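Local coordinates for 178aa long hypothetical molybdenum cofactor biosynthesis protein B (Sulfolobus tokodaii, PDB 3IWT), which probably takes part in molybdenum cofactor biosynthesis as a MoaB/MogA-family protein with a probable molybdopterin-binding domain, at residues A[23-26]-A[27-31]; A[123-126]-A[127-130]; A[166-169]-A[170-173]. All coordinates share one frame; numbering follows the deposited sequence. Where two conformers were deposited one is given.

Interaction 1. Residues A[23-26]-A[27-31]; sequences ISTS and RYEKL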
loop_
_atom_site.group_PDB
_atom_site.type_symbol
_atom_site.label_atom_id
_atom_site.label_comp_id
_atom_site.label_asym_id
_atom_site.label_seq_id
_atom_site.Cartn_x
_atom_site.Cartn_y
_atom_site.Cartn_z
ATOM N N ILE A 23 24.663 6.371 -10.929
ATOM C CA ILE A 23 23.919 7.443 -10.261
ATOM C C ILE A 23 24.855 8.097 -9.239
ATOM O O ILE A 23 25.109 7.554 -8.154
ATOM C CB ILE A 23 22.630 6.909 -9.601
ATOM C CG1 ILE A 23 21.792 6.149 -10.630
ATOM C CG2 ILE A 23 21.845 8.033 -8.995
ATOM C CD1 ILE A 23 20.580 5.413 -10.069
ATOM N N SER A 24 25.403 9.251 -9.619
ATOM C CA SER A 24 26.430 9.964 -8.833
ATOM C C SER A 24 26.398 11.452 -9.161
ATOM O O SER A 24 26.754 11.860 -10.278
ATOM C CB SER A 24 27.828 9.419 -9.136
ATOM O OG SER A 24 28.847 10.184 -8.484
ATOM N N THR A 25 26.015 12.259 -8.181
ATOM C CA THR A 25 25.924 13.707 -8.376
ATOM C C THR A 25 27.318 14.307 -8.624
ATOM O O THR A 25 27.496 15.069 -9.574
ATOM C CB THR A 25 25.212 14.381 -7.190
ATOM O OG1 THR A 25 23.870 13.880 -7.106
ATOM C CG2 THR A 25 25.158 15.905 -7.347
ATOM N N SER A 26 28.305 13.918 -7.816
ATOM C CA SER A 26 29.674 14.462 -7.968
ATOM C C SER A 26 30.210 14.203 -9.372
ATOM O O SER A 26 30.683 15.124 -10.034
ATOM C CB SER A 26 30.629 13.902 -6.923
ATOM O OG SER A 26 30.714 12.486 -6.971
ATOM N N ARG A 27 30.090 12.961 -9.839
ATOM C CA ARG A 27 30.568 12.603 -11.166
ATOM C C ARG A 27 29.770 13.301 -12.272
ATOM O O ARG A 27 30.352 13.761 -13.259
ATOM C CB ARG A 27 30.601 11.084 -11.338
ATOM C CG ARG A 27 31.607 10.421 -10.404
ATOM C CD ARG A 27 31.581 8.909 -10.477
ATOM N NE ARG A 27 32.512 8.292 -9.533
ATOM C CZ ARG A 27 32.294 8.159 -8.229
ATOM N NH1 ARG A 27 31.166 8.557 -7.672
ATOM N NH2 ARG A 27 33.206 7.590 -7.469
ATOM N N TYR A 28 28.453 13.412 -12.093
ATOM C CA TYR A 28 27.622 14.090 -13.084
ATOM C C TYR A 28 28.023 15.558 -13.229
ATOM O O TYR A 28 28.134 16.060 -14.338
ATOM C CB TYR A 28 26.141 13.985 -12.725
ATOM C CG TYR A 28 25.209 14.677 -13.696
ATOM C CD1 TYR A 28 24.904 14.100 -14.923
ATOM C CD2 TYR A 28 24.628 15.902 -13.386
ATOM C CE1 TYR A 28 24.027 14.715 -15.808
ATOM C CE2 TYR A 28 23.760 16.536 -14.275
ATOM C CZ TYR A 28 23.466 15.935 -15.483
ATOM O OH TYR A 28 22.616 16.549 -16.381
ATOM N N GLU A 29 28.256 16.231 -12.110
ATOM C CA GLU A 29 28.634 17.644 -12.142
ATOM C C GLU A 29 29.975 17.853 -12.865
ATOM O O GLU A 29 30.139 18.832 -13.594
ATOM C CB GLU A 29 28.683 18.230 -10.728
ATOM C CG GLU A 29 27.346 18.192 -9.970
ATOM C CD GLU A 29 26.304 19.185 -10.471
ATOM O OE1 GLU A 29 26.501 19.825 -11.527
ATOM O OE2 GLU A 29 25.268 19.318 -9.785
ATOM N N LYS A 30 30.921 16.927 -12.689
ATOM C CA LYS A 30 32.201 16.966 -13.433
ATOM C C LYS A 30 32.005 16.753 -14.935
ATOM O O LYS A 30 32.653 17.416 -15.746
ATOM C CB LYS A 30 33.167 15.898 -12.925
ATOM C CG LYS A 30 33.730 16.141 -11.546
ATOM C CD LYS A 30 34.612 14.967 -11.137
ATOM C CE LYS A 30 34.936 14.958 -9.640
ATOM N NZ LYS A 30 36.268 15.571 -9.352
ATOM N N LEU A 31 31.129 15.815 -15.298
ATOM C CA LEU A 31 30.751 15.583 -16.690
ATOM C C LEU A 31 30.213 16.872 -17.319
ATOM O O LEU A 31 30.518 17.176 -18.469
ATOM C CB LEU A 31 29.695 14.455 -16.792
ATOM C CG LEU A 31 29.053 14.152 -18.159
ATOM C CD1 LEU A 31 29.997 13.288 -19.001
ATOM C CD2 LEU A 31 27.649 13.491 -18.031
#
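S24 OG is gripped from two directions by R27. The guanidinium donates through NH1 at 2.9 Å from NH1 to S24 OG, with the oxygen only 7° out of the guanidinium plane, so it is met at the edge of that flat group. The backbone supplies a second, weak bond, R27 N standing 3.3 Å from S24 OG. Both depend on the first torsion of S24: with OG anti to its own N (chi1 174°), the hydroxyl oxygen faces the opening turn of the helix. The extended CB-CG-CD chain of R27 passes alongside the same oxygen, R27 CG 3.4 Å from S24 OG, and the turn at chi4 (78°) brings NH1 back to it.

This is the N-cap of helix 25-32, which starts just after strand 17-23 of the mixed sheet in the probable molybdopterin-binding domain. The S24 side chain takes up an amide of the first turn, while its carbonyl begins the helical ladder, Y28 N lying 2.9 Å from S24 O. The next rung joins E29 N to T25 O at 2.9 Å, and K30 N to S26 O follows at 3.2 Å.

Beyond the serine, R27 NH2 forms a salt bridge with E40 and NE bonds to the carbonyl of V38. With an alanine here, S24 OG would probably keep only the weak amide bond from this position, V38 O would lose the NE donor and E40 its charged mate. On another flank T25 and E29 run side by side in the same direction, T25 CG2 coming 4.1 Å from E29 CG in one of the two conformers of the glutamate, whereas T25 OG1 is bonded to the backbone N of D64.

Interaction 2. Residues A[123-126]-A[127-130]; sequences FNDP and EVKA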
loop_
_atom_site.group_PDB
_atom_site.type_symbol
_atom_site.label_atom_id
_atom_site.label_comp_id
_atom_site.label_asym_id
_atom_site.label_seq_id
_atom_site.Cartn_x
_atom_site.Cartn_y
_atom_site.Cartn_z
ATOM N N PHE A 123 26.419 -8.961 4.891
ATOM C CA PHE A 123 26.688 -9.202 6.326
ATOM C C PHE A 123 27.897 -10.114 6.564
ATOM O O PHE A 123 28.629 -9.950 7.554
ATOM C CB PHE A 123 25.473 -9.815 7.027
ATOM C CG PHE A 123 25.623 -9.907 8.536
ATOM C CD1 PHE A 123 25.390 -8.804 9.344
ATOM C CD2 PHE A 123 26.047 -11.081 9.124
ATOM C CE1 PHE A 123 25.575 -8.879 10.737
ATOM C CE2 PHE A 123 26.219 -11.177 10.515
ATOM C CZ PHE A 123 25.981 -10.076 11.307
ATOM N N ASN A 124 28.061 -11.109 5.692
ATOM C CA ASN A 124 29.196 -12.005 5.749
ATOM C C ASN A 124 30.515 -11.368 5.397
ATOM O O ASN A 124 31.533 -11.923 5.725
ATOM C CB ASN A 124 29.038 -13.198 4.809
ATOM C CG ASN A 124 28.004 -14.160 5.274
ATOM O OD1 ASN A 124 27.685 -14.231 6.454
ATOM N ND2 ASN A 124 27.484 -14.952 4.338
ATOM N N ASP A 125 30.532 -10.227 4.727
ATOM C CA ASP A 125 31.824 -9.583 4.498
ATOM C C ASP A 125 32.340 -8.974 5.806
ATOM O O ASP A 125 31.682 -8.108 6.355
ATOM C CB ASP A 125 31.704 -8.519 3.447
ATOM C CG ASP A 125 33.025 -7.927 3.073
ATOM O OD1 ASP A 125 33.906 -7.721 3.930
ATOM O OD2 ASP A 125 33.180 -7.686 1.889
ATOM N N PRO A 126 33.514 -9.422 6.307
ATOM C CA PRO A 126 33.997 -8.909 7.600
ATOM C C PRO A 126 34.241 -7.400 7.660
ATOM O O PRO A 126 34.285 -6.845 8.752
ATOM C CB PRO A 126 35.279 -9.708 7.867
ATOM C CG PRO A 126 35.625 -10.310 6.595
ATOM C CD PRO A 126 34.443 -10.428 5.741
ATOM N N GLU A 127 34.335 -6.742 6.506
ATOM C CA GLU A 127 34.426 -5.287 6.474
ATOM C C GLU A 127 33.055 -4.595 6.402
ATOM O O GLU A 127 32.993 -3.369 6.386
ATOM C CB GLU A 127 35.340 -4.827 5.322
ATOM C CG GLU A 127 36.836 -4.874 5.694
ATOM C CD GLU A 127 37.747 -4.318 4.618
ATOM O OE1 GLU A 127 37.313 -3.460 3.804
ATOM O OE2 GLU A 127 38.919 -4.730 4.589
ATOM N N VAL A 128 31.961 -5.362 6.376
ATOM C CA VAL A 128 30.596 -4.795 6.283
ATOM C C VAL A 128 29.806 -5.171 7.553
ATOM O O VAL A 128 29.407 -4.300 8.317
ATOM C CB VAL A 128 29.864 -5.266 5.004
ATOM C CG1 VAL A 128 28.414 -4.674 4.913
ATOM C CG2 VAL A 128 30.662 -4.881 3.774
ATOM N N LYS A 129 29.604 -6.466 7.769
ATOM C CA LYS A 129 28.908 -6.954 8.953
ATOM C C LYS A 129 27.573 -6.192 9.075
ATOM O O LYS A 129 26.808 -6.154 8.116
ATOM C CB LYS A 129 29.797 -6.872 10.207
ATOM C CG LYS A 129 31.082 -7.745 10.136
ATOM C CD LYS A 129 31.817 -7.747 11.453
ATOM C CE LYS A 129 33.137 -8.546 11.419
ATOM N NZ LYS A 129 33.649 -8.663 12.789
ATOM N N ALA A 130 27.301 -5.567 10.222
ATOM C CA ALA A 130 25.981 -4.982 10.484
ATOM C C ALA A 130 25.636 -3.815 9.566
ATOM O O ALA A 130 24.475 -3.475 9.427
ATOM C CB ALA A 130 25.861 -4.557 11.951
#
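D125 supports a tight turn with two different oxygens, a backbone carbonyl and a carboxylate, in the loop that follows helix 112-123 and leads towards strand 138-142. The side-chain half is an Asx turn: E127 N donates to D125 OD1 at 2.8 Å, reaching the anti side of the carboxylate from 24° out of its plane. The torsion that allows this is chi1 of D125, -174°, which sets CG anti to N and lets OD1 fold over the start of the turn.

In the backbone half, D125 O accepts twice. V128 N lies 2.8 Å from D125 O, closing a type I beta turn over P126 and E127, but it comes in above the carbonyl plane. K129 N approaches the same D125 O from nearly straight ahead of the carbonyl, at a C=O...donor angle of 167°. With these three amides engaged, successive N-H groups of the turn all point back to one residue.

Van der Waals contact is lighter. The D125 and V128 side chains cross at about a right angle, V128 CG2 resting 3.8 Å from D125 CB. The extended K129 side chain passes over the turn, K129 CE 3.4 Å from P126 O. The apolar pair is F123 CE1 with A130 CB, 4.5 Å apart. Charge adds little to cohesion here: the D125 and E127 side chains lie alongside each other, and like charges would if anything disfavour closer approach.

The end of helix 112-123 meets the chain after the turn through weak CH contacts. K129 CA points a hydrogen at F123 O across 3.3 Å, and F123 CA returns one to K129 O. The F123 ring, which also packs on V121 of the second subunit, has CD1 3.2 Å from K129 O, the carbonyl lying oblique to the ring.

Interaction 3. Residues A[166-169]-A[170-173]; sequences LPEV and GHLV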
loop_
_atom_site.group_PDB
_atom_site.type_symbol
_atom_site.label_atom_id
_atom_site.label_comp_id
_atom_site.label_asym_id
_atom_site.label_seq_id
_atom_site.Cartn_x
_atom_site.Cartn_y
_atom_site.Cartn_z
ATOM N N LEU A 166 25.644 -12.743 -11.722
ATOM C CA LEU A 166 26.249 -13.638 -12.723
ATOM C C LEU A 166 25.710 -15.081 -12.660
ATOM O O LEU A 166 25.399 -15.653 -13.698
ATOM C CB LEU A 166 27.791 -13.597 -12.659
ATOM C CG LEU A 166 28.418 -12.243 -13.074
ATOM C CD1 LEU A 166 29.937 -12.226 -12.832
ATOM C CD2 LEU A 166 28.109 -11.853 -14.531
ATOM N N PRO A 167 25.583 -15.676 -11.455
ATOM C CA PRO A 167 25.114 -17.076 -11.371
ATOM C C PRO A 167 23.654 -17.370 -11.738
ATOM O O PRO A 167 23.350 -18.500 -12.142
ATOM C CB PRO A 167 25.350 -17.429 -9.890
ATOM C CG PRO A 167 26.334 -16.426 -9.409
ATOM C CD PRO A 167 25.948 -15.176 -10.117
ATOM N N GLU A 168 22.764 -16.388 -11.581
ATOM C CA GLU A 168 21.327 -16.612 -11.749
ATOM C C GLU A 168 20.631 -15.818 -12.838
ATOM O O GLU A 168 19.494 -16.128 -13.159
ATOM C CB GLU A 168 20.591 -16.327 -10.430
ATOM C CG GLU A 168 20.993 -17.266 -9.306
ATOM C CD GLU A 168 20.745 -18.734 -9.622
ATOM O OE1 GLU A 168 19.808 -19.067 -10.371
ATOM O OE2 GLU A 168 21.495 -19.555 -9.086
ATOM N N VAL A 169 21.269 -14.782 -13.372
ATOM C CA VAL A 169 20.593 -13.870 -14.289
ATOM C C VAL A 169 20.147 -14.573 -15.584
ATOM O O VAL A 169 19.085 -14.254 -16.123
ATOM C CB VAL A 169 21.456 -12.604 -14.605
ATOM C CG1 VAL A 169 22.656 -12.952 -15.454
ATOM C CG2 VAL A 169 20.607 -11.508 -15.281
ATOM N N GLY A 170 20.940 -15.528 -16.064
ATOM C CA GLY A 170 20.571 -16.302 -17.250
ATOM C C GLY A 170 19.237 -17.009 -17.092
ATOM O O GLY A 170 18.344 -16.852 -17.919
ATOM N N HIS A 171 19.101 -17.772 -16.010
ATOM C CA HIS A 171 17.870 -18.519 -15.709
ATOM C C HIS A 171 16.682 -17.594 -15.443
ATOM O O HIS A 171 15.547 -17.873 -15.847
ATOM C CB HIS A 171 18.078 -19.458 -14.501
ATOM C CG HIS A 171 16.837 -20.191 -14.086
ATOM N ND1 HIS A 171 16.270 -20.050 -12.835
ATOM C CD2 HIS A 171 16.036 -21.047 -14.768
ATOM C CE1 HIS A 171 15.173 -20.791 -12.765
ATOM N NE2 HIS A 171 15.010 -21.405 -13.924
ATOM N N LEU A 172 16.936 -16.486 -14.772
ATOM C CA LEU A 172 15.895 -15.492 -14.527
ATOM C C LEU A 172 15.345 -14.858 -15.820
ATOM O O LEU A 172 14.123 -14.730 -15.999
ATOM C CB LEU A 172 16.472 -14.428 -13.599
ATOM C CG LEU A 172 15.603 -13.335 -13.019
ATOM C CD1 LEU A 172 14.309 -13.840 -12.323
ATOM C CD2 LEU A 172 16.513 -12.577 -12.042
ATOM N N VAL A 173 16.231 -14.466 -16.728
ATOM C CA VAL A 173 15.793 -13.963 -18.049
ATOM C C VAL A 173 14.964 -15.016 -18.819
ATOM O O VAL A 173 13.893 -14.707 -19.390
ATOM C CB VAL A 173 16.997 -13.503 -18.914
ATOM C CG1 VAL A 173 16.582 -13.304 -20.380
ATOM C CG2 VAL A 173 17.612 -12.231 -18.350
HETATM O O HOH W 1 23.444 -16.687 -15.293
HETATM O O HOH W 2 21.587 -18.734 -14.632
#
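The H171 imidazole has the carboxylate of E168 obliquely beside it, with H171 ND1 4.4 Å from E168 OE1 in one of the two conformers of the glutamate. That is too far for a salt bridge, and any electrostatic attraction would depend on the histidine being protonated. The backbone of helix 154-176, kinked in this region, carries most of the polar contact. Regular bonds persist at L172 N to E168 O, 3.0 Å, and V173 N to V169 O, 2.9 Å with an N-H...acceptor angle of 170°.

Two waters fill in where the ladder is broken. Water 1 accepts from G170 N at 2.9 Å and donates to L166 O, while water 2 accepts from H171 N and donates to P167 O at 3.1 Å. V169 CG1, set between its backbone N and carbonyl carbon (chi1 70°), lies 3.2 Å from G170 N. On the buried side V169 CG2 touches V173 CG2 at 4.3 Å, and both valines lean on V84. L172 packs on I146 and Y148 of strand 145-150 and also reaches L134 of the third subunit, where E168 and H171 meet Y133 and L134 respectively.

The chemistry is thus split: waters bridge the opened turn, whereas V169, L172 and V173 pack against the sheet.

All three contacts are local and belong to the probable molybdopterin-binding domain, yet they do not touch: nearest atoms are about 14 to 18 Å apart, and no two share a helix or strand. Interactions 1 and 3 lie on opposite sides of the chain's centre. Interactions 1 and 2 are surface contacts, and interaction 3 is partly buried. Interaction 1 begins a helix with a side-chain cap, interaction 3 lies in the last half of a long helix and spans a kink with water, and interaction 2 turns the chain just after helix 112-123. Their settings differ too: no other chain of the assembly touches 23-31, whereas 123-130 meets the second subunit and 166-173 the third.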